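Long-range contact in amidohydrolase (Pseudomonas aeruginosa, PDB 2I5G), which probably acts as a metal-dependent dipeptidase of the membrane dipeptidase (M19) family, built on a TIM-barrel fold: residues Tyr120-Glu132 / Leu262-Phe275. The protein carries 2 engineered substitutions. Sequence-based numbering, arbitrary orientation.
Sequences YNTQNLVGTGCYE and LTHDKGYARRLTNF
Thr122 reaches Asp265 and makes the one direct hydrogen bond between residues 120-132 and 262-275. Its CB already faces the other segment. From CB the side chain forks. Thr122 OG1 sits between the backbone N and the carbonyl carbon (chi1 47°) and donates to Asp265 OD1, modelled at 2.5 Å, a very short bond whose exact length is doubtful. The same OG1 accepts from a water that also donates to Gln123 O and receives a weak bond from Lys266 NZ. On the other branch, Thr122 CG2 lies 3.8 Å from Leu272 CD2 and also faces the charged groups of Asp265 and Arg270. Arg270 approaches from the opposite direction.

The second oxygen of Asp265 is held within its own segment. Lys266 NZ reaches Asp265 OD2 on the syn side at 3.2 Å. Arg270 NH1 comes to Asp265 OD2 from above the carboxylate plane, at 3.0 Å. Arg270 NH1 also forms a salt bridge with Glu143 of the second subunit. Arg270 NH2 gives a weak bond to a water that can donate to Glu132 OE2, while Glu132 OE1 accepts from Gly139 N of that subunit.

Further along, Leu272 CD1 packs against Asn121 CB at 3.9 Å. Tyr131 crosses Thr273 obliquely, with Tyr131 CE2 3.7 Å from Thr273 CB. Its OH lies at the ring edge of Phe275. At the far end, Tyr120 OH meets Leu262 CG. A water bonded to this OH donates to Leu262 O at 2.9 Å.

The contact joins the loop after strand 113-117 to the end of helix 256-263 and the loop that follows, at the subunit interface. Two cationic partners on OD2 probably favour a charged Asp265, whose OD1 accepts from the hydroxyl of the buried Thr122.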
ATOM      1  N   TYR A 120      -7.348   6.874   2.446  1.00 18.08           N
ATOM      2  CA  TYR A 120      -8.255   7.642   1.608  1.00 16.96           C
ATOM      3  C   TYR A 120      -9.050   6.756   0.655  1.00 16.69           C
ATOM      4  O   TYR A 120      -8.582   6.425  -0.432  1.00 17.95           O
ATOM      5  CB  TYR A 120      -7.494   8.689   0.793  1.00 13.28           C
ATOM      6  CG  TYR A 120      -8.420   9.712   0.176  1.00 14.51           C
ATOM      7  CD1 TYR A 120      -8.985  10.727   0.957  1.00 13.64           C
ATOM      8  CD2 TYR A 120      -8.794   9.626  -1.165  1.00 12.41           C
ATOM      9  CE1 TYR A 120      -9.902  11.626   0.423  1.00 13.11           C
ATOM     10  CE2 TYR A 120      -9.713  10.517  -1.711  1.00 13.77           C
ATOM     11  CZ  TYR A 120     -10.265  11.516  -0.912  1.00 14.56           C
ATOM     12  OH  TYR A 120     -11.192  12.397  -1.439  1.00 15.88           O
ATOM     13  N   ASN A 121     -10.248   6.368   1.082  1.00 14.93           N
ATOM     14  CA  ASN A 121     -11.159   5.548   0.280  1.00 15.25           C
ATOM     15  C   ASN A 121     -10.755   4.108  -0.007  1.00 14.18           C
ATOM     16  O   ASN A 121     -11.568   3.198   0.150  1.00 15.39           O
ATOM     17  CB  ASN A 121     -11.451   6.238  -1.056  1.00 10.83           C
ATOM     18  CG  ASN A 121     -11.929   7.663  -0.883  1.00 13.12           C
ATOM     19  OD1 ASN A 121     -12.230   8.103   0.235  1.00 11.44           O
ATOM     20  ND2 ASN A 121     -12.008   8.401  -1.994  1.00 13.00           N
ATOM     21  N   THR A 122      -9.514   3.896  -0.437  1.00 13.14           N
ATOM     22  CA  THR A 122      -9.047   2.554  -0.773  1.00 13.44           C
ATOM     23  C   THR A 122      -7.864   2.062   0.064  1.00 15.66           C
ATOM     24  O   THR A 122      -7.384   2.764   0.953  1.00 16.22           O
ATOM     25  CB  THR A 122      -8.671   2.480  -2.255  1.00  4.67           C
ATOM     26  OG1 THR A 122      -7.860   3.610  -2.589  1.00  2.13           O
ATOM     27  CG2 THR A 122      -9.917   2.483  -3.123  1.00  3.64           C
ATOM     28  N   GLN A 123      -7.389   0.856  -0.230  1.00 18.00           N
ATOM     29  CA  GLN A 123      -6.280   0.275   0.522  1.00 19.76           C
ATOM     30  C   GLN A 123      -4.968   1.058   0.447  1.00 20.29           C
ATOM     31  O   GLN A 123      -4.535   1.489  -0.620  1.00 21.14           O
ATOM     32  CB  GLN A 123      -6.051  -1.175   0.091  1.00 17.94           C
ATOM     33  CG  GLN A 123      -4.999  -1.907   0.902  1.00 17.89           C
ATOM     34  CD  GLN A 123      -5.055  -3.412   0.697  1.00 18.34           C
ATOM     35  OE1 GLN A 123      -6.042  -4.060   1.051  1.00 18.90           O
ATOM     36  NE2 GLN A 123      -3.996  -3.975   0.120  1.00 17.70           N
ATOM     37  N   ASN A 124      -4.350   1.210   1.615  1.00 31.63           N
ATOM     38  CA  ASN A 124      -3.094   1.934   1.819  1.00 31.16           C
ATOM     39  C   ASN A 124      -2.012   0.918   2.164  1.00 30.58           C
ATOM     40  O   ASN A 124      -2.172  -0.278   1.925  1.00 31.27           O
ATOM     41  CB  ASN A 124      -3.261   2.867   3.022  1.00 19.09           C
ATOM     42  CG  ASN A 124      -2.880   4.282   2.719  1.00 20.80           C
ATOM     43  OD1 ASN A 124      -3.051   5.177   3.551  1.00 21.03           O
ATOM     44  ND2 ASN A 124      -2.356   4.504   1.521  1.00 22.83           N
ATOM     45  N   LEU A 125      -0.907   1.403   2.718  1.00 12.54           N
ATOM     46  CA  LEU A 125       0.146   0.509   3.181  1.00 10.59           C
ATOM     47  C   LEU A 125      -0.160   0.334   4.671  1.00 10.42           C
ATOM     48  O   LEU A 125       0.304  -0.616   5.298  1.00 10.06           O
ATOM     49  CB  LEU A 125       1.549   1.122   3.039  1.00  3.52           C
ATOM     50  CG  LEU A 125       2.243   1.211   1.680  1.00  3.39           C
ATOM     51  CD1 LEU A 125       3.643   1.759   1.877  1.00  2.71           C
ATOM     52  CD2 LEU A 125       2.302  -0.149   1.024  1.00  2.30           C
ATOM     53  N   VAL A 126      -0.955   1.253   5.229  1.00 10.83           N
ATOM     54  CA  VAL A 126      -1.290   1.199   6.652  1.00 11.82           C
ATOM     55  C   VAL A 126      -2.670   0.625   6.985  1.00 11.39           C
ATOM     56  O   VAL A 126      -2.839  -0.052   7.998  1.00 12.87           O
ATOM     57  CB  VAL A 126      -1.157   2.595   7.307  1.00 13.98           C
ATOM     58  CG1 VAL A 126       0.177   3.212   6.922  1.00 15.33           C
ATOM     59  CG2 VAL A 126      -2.298   3.494   6.894  1.00 14.58           C
ATOM     60  N   GLY A 127      -3.651   0.891   6.137  1.00  9.03           N
ATOM     61  CA  GLY A 127      -4.987   0.375   6.372  1.00  8.72           C
ATOM     62  C   GLY A 127      -5.776   0.406   5.082  1.00  9.02           C
ATOM     63  O   GLY A 127      -5.191   0.378   4.002  1.00  9.33           O
ATOM     64  N   THR A 128      -7.095   0.471   5.178  1.00 15.00           N
ATOM     65  CA  THR A 128      -7.916   0.516   3.981  1.00 17.57           C
ATOM     66  C   THR A 128      -9.080   1.503   4.150  1.00 17.66           C
ATOM     67  O   THR A 128      -9.662   1.621   5.231  1.00 17.87           O
ATOM     68  CB  THR A 128      -8.414  -0.914   3.613  1.00 20.01           C
ATOM     69  OG1 THR A 128      -9.445  -0.842   2.619  1.00 21.58           O
ATOM     70  CG2 THR A 128      -8.930  -1.619   4.835  1.00 21.48           C
ATOM     71  N   GLY A 129      -9.393   2.218   3.069  1.00 12.30           N
ATOM     72  CA  GLY A 129     -10.448   3.217   3.077  1.00 12.81           C
ATOM     73  C   GLY A 129     -11.875   2.732   3.248  1.00 13.31           C
ATOM     74  O   GLY A 129     -12.123   1.547   3.454  1.00 13.50           O
ATOM     75  N   CYS A 130     -12.818   3.659   3.131  1.00 15.26           N
ATOM     76  CA  CYS A 130     -14.225   3.340   3.323  1.00 17.43           C
ATOM     77  C   CYS A 130     -15.035   2.931   2.091  1.00 16.42           C
ATOM     78  O   CYS A 130     -16.239   2.706   2.199  1.00 16.25           O
ATOM     79  CB  CYS A 130     -14.926   4.510   4.025  1.00 17.94           C
ATOM     80  SG  CYS A 130     -14.909   6.055   3.090  1.00 24.92           S
ATOM     81  N   TYR A 131     -14.402   2.824   0.932  1.00 15.72           N
ATOM     82  CA  TYR A 131     -15.150   2.431  -0.260  1.00 15.96           C
ATOM     83  C   TYR A 131     -14.799   1.043  -0.772  1.00 16.74           C
ATOM     84  O   TYR A 131     -15.098   0.712  -1.916  1.00 19.47           O
ATOM     85  CB  TYR A 131     -14.927   3.428  -1.395  1.00 11.82           C
ATOM     86  CG  TYR A 131     -15.573   4.772  -1.187  1.00 12.89           C
ATOM     87  CD1 TYR A 131     -14.942   5.761  -0.435  1.00 12.98           C
ATOM     88  CD2 TYR A 131     -16.809   5.069  -1.769  1.00 13.02           C
ATOM     89  CE1 TYR A 131     -15.519   7.018  -0.270  1.00 13.54           C
ATOM     90  CE2 TYR A 131     -17.398   6.328  -1.607  1.00 14.07           C
ATOM     91  CZ  TYR A 131     -16.745   7.297  -0.856  1.00 14.04           C
ATOM     92  OH  TYR A 131     -17.319   8.538  -0.676  1.00 14.22           O
ATOM     93  N   GLU A 132     -14.188   0.224   0.073  1.00  7.13           N
ATOM     94  CA  GLU A 132     -13.772  -1.109  -0.341  1.00  6.58           C
ATOM     95  C   GLU A 132     -13.678  -2.041   0.864  1.00  6.58           C
ATOM     96  O   GLU A 132     -13.630  -1.585   2.004  1.00  5.17           O
ATOM     97  CB  GLU A 132     -12.407  -0.991  -1.022  1.00 21.98           C
ATOM     98  CG  GLU A 132     -11.798  -2.274  -1.540  1.00 23.45           C
ATOM     99  CD  GLU A 132     -10.436  -2.039  -2.190  1.00 25.35           C
ATOM    100  OE1 GLU A 132     -10.009  -2.894  -2.989  1.00 28.63           O
ATOM    101  OE2 GLU A 132      -9.790  -1.005  -1.902  1.00 24.78           O
ATOM    102  N   LEU A 262     -10.911  13.203  -7.239  1.00 12.45           N
ATOM    103  CA  LEU A 262     -11.265  12.733  -5.918  1.00 12.92           C
ATOM    104  C   LEU A 262     -12.097  11.448  -6.008  1.00 13.59           C
ATOM    105  O   LEU A 262     -12.091  10.638  -5.089  1.00 13.45           O
ATOM    106  CB  LEU A 262     -12.063  13.824  -5.191  1.00  8.08           C
ATOM    107  CG  LEU A 262     -11.438  14.589  -4.015  1.00  8.31           C
ATOM    108  CD1 LEU A 262     -10.029  15.023  -4.323  1.00  5.05           C
ATOM    109  CD2 LEU A 262     -12.306  15.797  -3.696  1.00  4.86           C
ATOM    110  N   THR A 263     -12.793  11.243  -7.122  1.00 19.56           N
ATOM    111  CA  THR A 263     -13.649  10.065  -7.250  1.00 20.75           C
ATOM    112  C   THR A 263     -13.099   8.810  -7.932  1.00 20.69           C
ATOM    113  O   THR A 263     -13.769   7.768  -7.947  1.00 20.85           O
ATOM    114  CB  THR A 263     -14.975  10.445  -7.916  1.00 23.07           C
ATOM    115  OG1 THR A 263     -14.713  11.173  -9.121  1.00 26.19           O
ATOM    116  CG2 THR A 263     -15.807  11.301  -6.971  1.00 22.66           C
ATOM    117  N   HIS A 264     -11.901   8.894  -8.497  1.00  8.80           N
ATOM    118  CA  HIS A 264     -11.301   7.723  -9.130  1.00  7.86           C
ATOM    119  C   HIS A 264     -10.119   7.279  -8.274  1.00  8.12           C
ATOM    120  O   HIS A 264      -9.347   8.114  -7.802  1.00  7.84           O
ATOM    121  CB  HIS A 264     -10.825   8.048 -10.550  1.00 19.99           C
ATOM    122  CG  HIS A 264     -11.936   8.280 -11.527  1.00 22.07           C
ATOM    123  ND1 HIS A 264     -12.707   9.424 -11.525  1.00 23.82           N
ATOM    124  CD2 HIS A 264     -12.414   7.508 -12.532  1.00 22.39           C
ATOM    125  CE1 HIS A 264     -13.612   9.345 -12.487  1.00 25.28           C
ATOM    126  NE2 HIS A 264     -13.455   8.193 -13.112  1.00 23.91           N
ATOM    127  N   ASP A 265      -9.982   5.974  -8.058  1.00 13.27           N
ATOM    128  CA  ASP A 265      -8.881   5.460  -7.241  1.00 13.74           C
ATOM    129  C   ASP A 265      -7.530   5.986  -7.742  1.00 12.89           C
ATOM    130  O   ASP A 265      -7.256   5.970  -8.944  1.00 11.98           O
ATOM    131  CB  ASP A 265      -8.881   3.924  -7.254  1.00 24.73           C
ATOM    132  CG  ASP A 265      -7.871   3.327  -6.278  1.00 25.93           C
ATOM    133  OD1 ASP A 265      -7.955   3.648  -5.077  1.00 27.92           O
ATOM    134  OD2 ASP A 265      -7.000   2.534  -6.708  1.00 24.46           O
ATOM    135  N   LYS A 266      -6.695   6.451  -6.813  1.00 12.22           N
ATOM    136  CA  LYS A 266      -5.378   6.986  -7.149  1.00 12.37           C
ATOM    137  C   LYS A 266      -5.511   8.302  -7.903  1.00 12.87           C
ATOM    138  O   LYS A 266      -4.521   8.866  -8.370  1.00 14.18           O
ATOM    139  CB  LYS A 266      -4.592   5.987  -8.009  1.00 13.93           C
ATOM    140  CG  LYS A 266      -3.726   5.003  -7.239  1.00 13.29           C
ATOM    141  CD  LYS A 266      -4.534   4.162  -6.292  1.00 12.46           C
ATOM    142  CE  LYS A 266      -3.650   3.199  -5.542  1.00 11.38           C
ATOM    143  NZ  LYS A 266      -4.490   2.235  -4.793  1.00 13.18           N
ATOM    144  N   GLY A 267      -6.742   8.784  -8.020  1.00 14.45           N
ATOM    145  CA  GLY A 267      -6.982  10.024  -8.727  1.00 13.41           C
ATOM    146  C   GLY A 267      -7.120   9.847 -10.228  1.00 13.92           C
ATOM    147  O   GLY A 267      -7.311  10.833 -10.942  1.00 14.02           O
ATOM    148  N   TYR A 268      -7.043   8.607 -10.712  1.00  7.26           N
ATOM    149  CA  TYR A 268      -7.145   8.359 -12.150  1.00  7.59           C
ATOM    150  C   TYR A 268      -7.693   6.985 -12.536  1.00  7.81           C
ATOM    151  O   TYR A 268      -8.143   6.797 -13.660  1.00  9.57           O
ATOM    152  CB  TYR A 268      -5.767   8.527 -12.807  1.00  9.51           C
ATOM    153  CG  TYR A 268      -4.873   7.316 -12.644  1.00  8.15           C
ATOM    154  CD1 TYR A 268      -5.036   6.193 -13.458  1.00  7.79           C
ATOM    155  CD2 TYR A 268      -3.921   7.258 -11.626  1.00  7.74           C
ATOM    156  CE1 TYR A 268      -4.280   5.040 -13.256  1.00 10.87           C
ATOM    157  CE2 TYR A 268      -3.157   6.109 -11.414  1.00 11.22           C
ATOM    158  CZ  TYR A 268      -3.343   5.004 -12.233  1.00 13.05           C
ATOM    159  OH  TYR A 268      -2.596   3.861 -12.032  1.00 17.39           O
ATOM    160  N   ALA A 269      -7.633   6.019 -11.625  1.00 10.46           N
ATOM    161  CA  ALA A 269      -8.098   4.664 -11.924  1.00 10.01           C
ATOM    162  C   ALA A 269      -9.611   4.505 -11.940  1.00 10.47           C
ATOM    163  O   ALA A 269     -10.337   5.439 -12.250  1.00 11.71           O
ATOM    164  CB  ALA A 269      -7.484   3.677 -10.941  1.00 20.57           C
ATOM    165  N   ARG A 270     -10.081   3.311 -11.606  1.00 13.95           N
ATOM    166  CA  ARG A 270     -11.509   3.017 -11.602  1.00 15.12           C
ATOM    167  C   ARG A 270     -12.355   4.006 -10.798  1.00 16.17           C
ATOM    168  O   ARG A 270     -11.889   4.631  -9.851  1.00 16.38           O
ATOM    169  CB  ARG A 270     -11.740   1.602 -11.074  1.00  9.00           C
ATOM    170  CG  ARG A 270     -11.335   1.441  -9.635  1.00 11.26           C
ATOM    171  CD  ARG A 270     -11.376  -0.006  -9.176  1.00 11.27           C
ATOM    172  NE  ARG A 270     -11.019  -0.083  -7.765  1.00 10.05           N
ATOM    173  CZ  ARG A 270      -9.841   0.288  -7.283  1.00  8.93           C
ATOM    174  NH1 ARG A 270      -8.908   0.749  -8.107  1.00  6.72           N
ATOM    175  NH2 ARG A 270      -9.610   0.237  -5.975  1.00  6.97           N
ATOM    176  N   ARG A 271     -13.613   4.140 -11.190  1.00 22.60           N
ATOM    177  CA  ARG A 271     -14.525   5.040 -10.510  1.00 24.22           C
ATOM    178  C   ARG A 271     -14.947   4.436  -9.176  1.00 23.76           C
ATOM    179  O   ARG A 271     -15.509   3.342  -9.135  1.00 23.32           O
ATOM    180  CB  ARG A 271     -15.754   5.293 -11.388  1.00 21.87           C
ATOM    181  CG  ARG A 271     -16.770   6.242 -10.783  1.00 23.18           C
ATOM    182  CD  ARG A 271     -17.299   7.196 -11.831  1.00 24.26           C
ATOM    183  NE  ARG A 271     -17.474   8.526 -11.260  1.00 27.68           N
ATOM    184  CZ  ARG A 271     -17.333   9.659 -11.941  1.00 28.51           C
ATOM    185  NH1 ARG A 271     -17.013   9.623 -13.227  1.00 26.98           N
ATOM    186  NH2 ARG A 271     -17.503  10.828 -11.329  1.00 29.39           N
ATOM    187  N   LEU A 272     -14.670   5.151  -8.090  1.00 15.76           N
ATOM    188  CA  LEU A 272     -15.027   4.691  -6.753  1.00 14.73           C
ATOM    189  C   LEU A 272     -16.433   5.143  -6.373  1.00 15.82           C
ATOM    190  O   LEU A 272     -17.128   4.473  -5.616  1.00 16.22           O
ATOM    191  CB  LEU A 272     -14.037   5.241  -5.723  1.00 12.42           C
ATOM    192  CG  LEU A 272     -12.582   4.814  -5.902  1.00 10.76           C
ATOM    193  CD1 LEU A 272     -11.689   5.524  -4.899  1.00  9.09           C
ATOM    194  CD2 LEU A 272     -12.500   3.307  -5.748  1.00  9.29           C
ATOM    195  N   THR A 273     -16.848   6.286  -6.902  1.00 14.43           N
ATOM    196  CA  THR A 273     -18.165   6.822  -6.589  1.00 15.16           C
ATOM    197  C   THR A 273     -18.502   7.993  -7.502  1.00 14.99           C
ATOM    198  O   THR A 273     -17.713   8.373  -8.369  1.00 14.01           O
ATOM    199  CB  THR A 273     -18.223   7.321  -5.122  1.00 29.74           C
ATOM    200  OG1 THR A 273     -19.583   7.541  -4.738  1.00 31.02           O
ATOM    201  CG2 THR A 273     -17.460   8.634  -4.973  1.00 27.99           C
ATOM    202  N   ASN A 274     -19.691   8.550  -7.295  1.00 18.86           N
ATOM    203  CA  ASN A 274     -20.159   9.702  -8.052  1.00 19.93           C
ATOM    204  C   ASN A 274     -20.940  10.572  -7.082  1.00 18.73           C
ATOM    205  O   ASN A 274     -21.997  10.172  -6.597  1.00 18.52           O
ATOM    206  CB  ASN A 274     -21.048   9.268  -9.220  1.00 45.52           C
ATOM    207  CG  ASN A 274     -21.554  10.450 -10.040  1.00 49.50           C
ATOM    208  OD1 ASN A 274     -20.808  11.387 -10.339  1.00 49.91           O
ATOM    209  ND2 ASN A 274     -22.829  10.401 -10.417  1.00 51.36           N
ATOM    210  N   PHE A 275     -20.402  11.751  -6.783  1.00 27.43           N
ATOM    211  CA  PHE A 275     -21.046  12.671  -5.854  1.00 27.34           C
ATOM    212  C   PHE A 275     -22.263  13.335  -6.466  1.00 27.84           C
ATOM    213  O   PHE A 275     -23.294  13.480  -5.818  1.00 29.85           O
ATOM    214  CB  PHE A 275     -20.084  13.782  -5.416  1.00 18.60           C
ATOM    215  CG  PHE A 275     -18.828  13.292  -4.758  1.00 17.39           C
ATOM    216  CD1 PHE A 275     -18.861  12.251  -3.835  1.00 17.44           C
ATOM    217  CD2 PHE A 275     -17.610  13.915  -5.019  1.00 17.35           C
ATOM    218  CE1 PHE A 275     -17.703  11.839  -3.179  1.00 15.03           C
ATOM    219  CE2 PHE A 275     -16.447  13.510  -4.370  1.00 16.80           C
ATOM    220  CZ  PHE A 275     -16.496  12.471  -3.447  1.00 16.59           C
TER
HETATM  221  O   HOH W   1     -13.247  11.407  -2.560  1.00 14.02           O
HETATM  222  O   HOH W   2      -5.061   3.847  -1.975  1.00 17.94           O
HETATM  223  O   HOH W   3      -7.805  -0.675  -4.245  1.00  5.08           O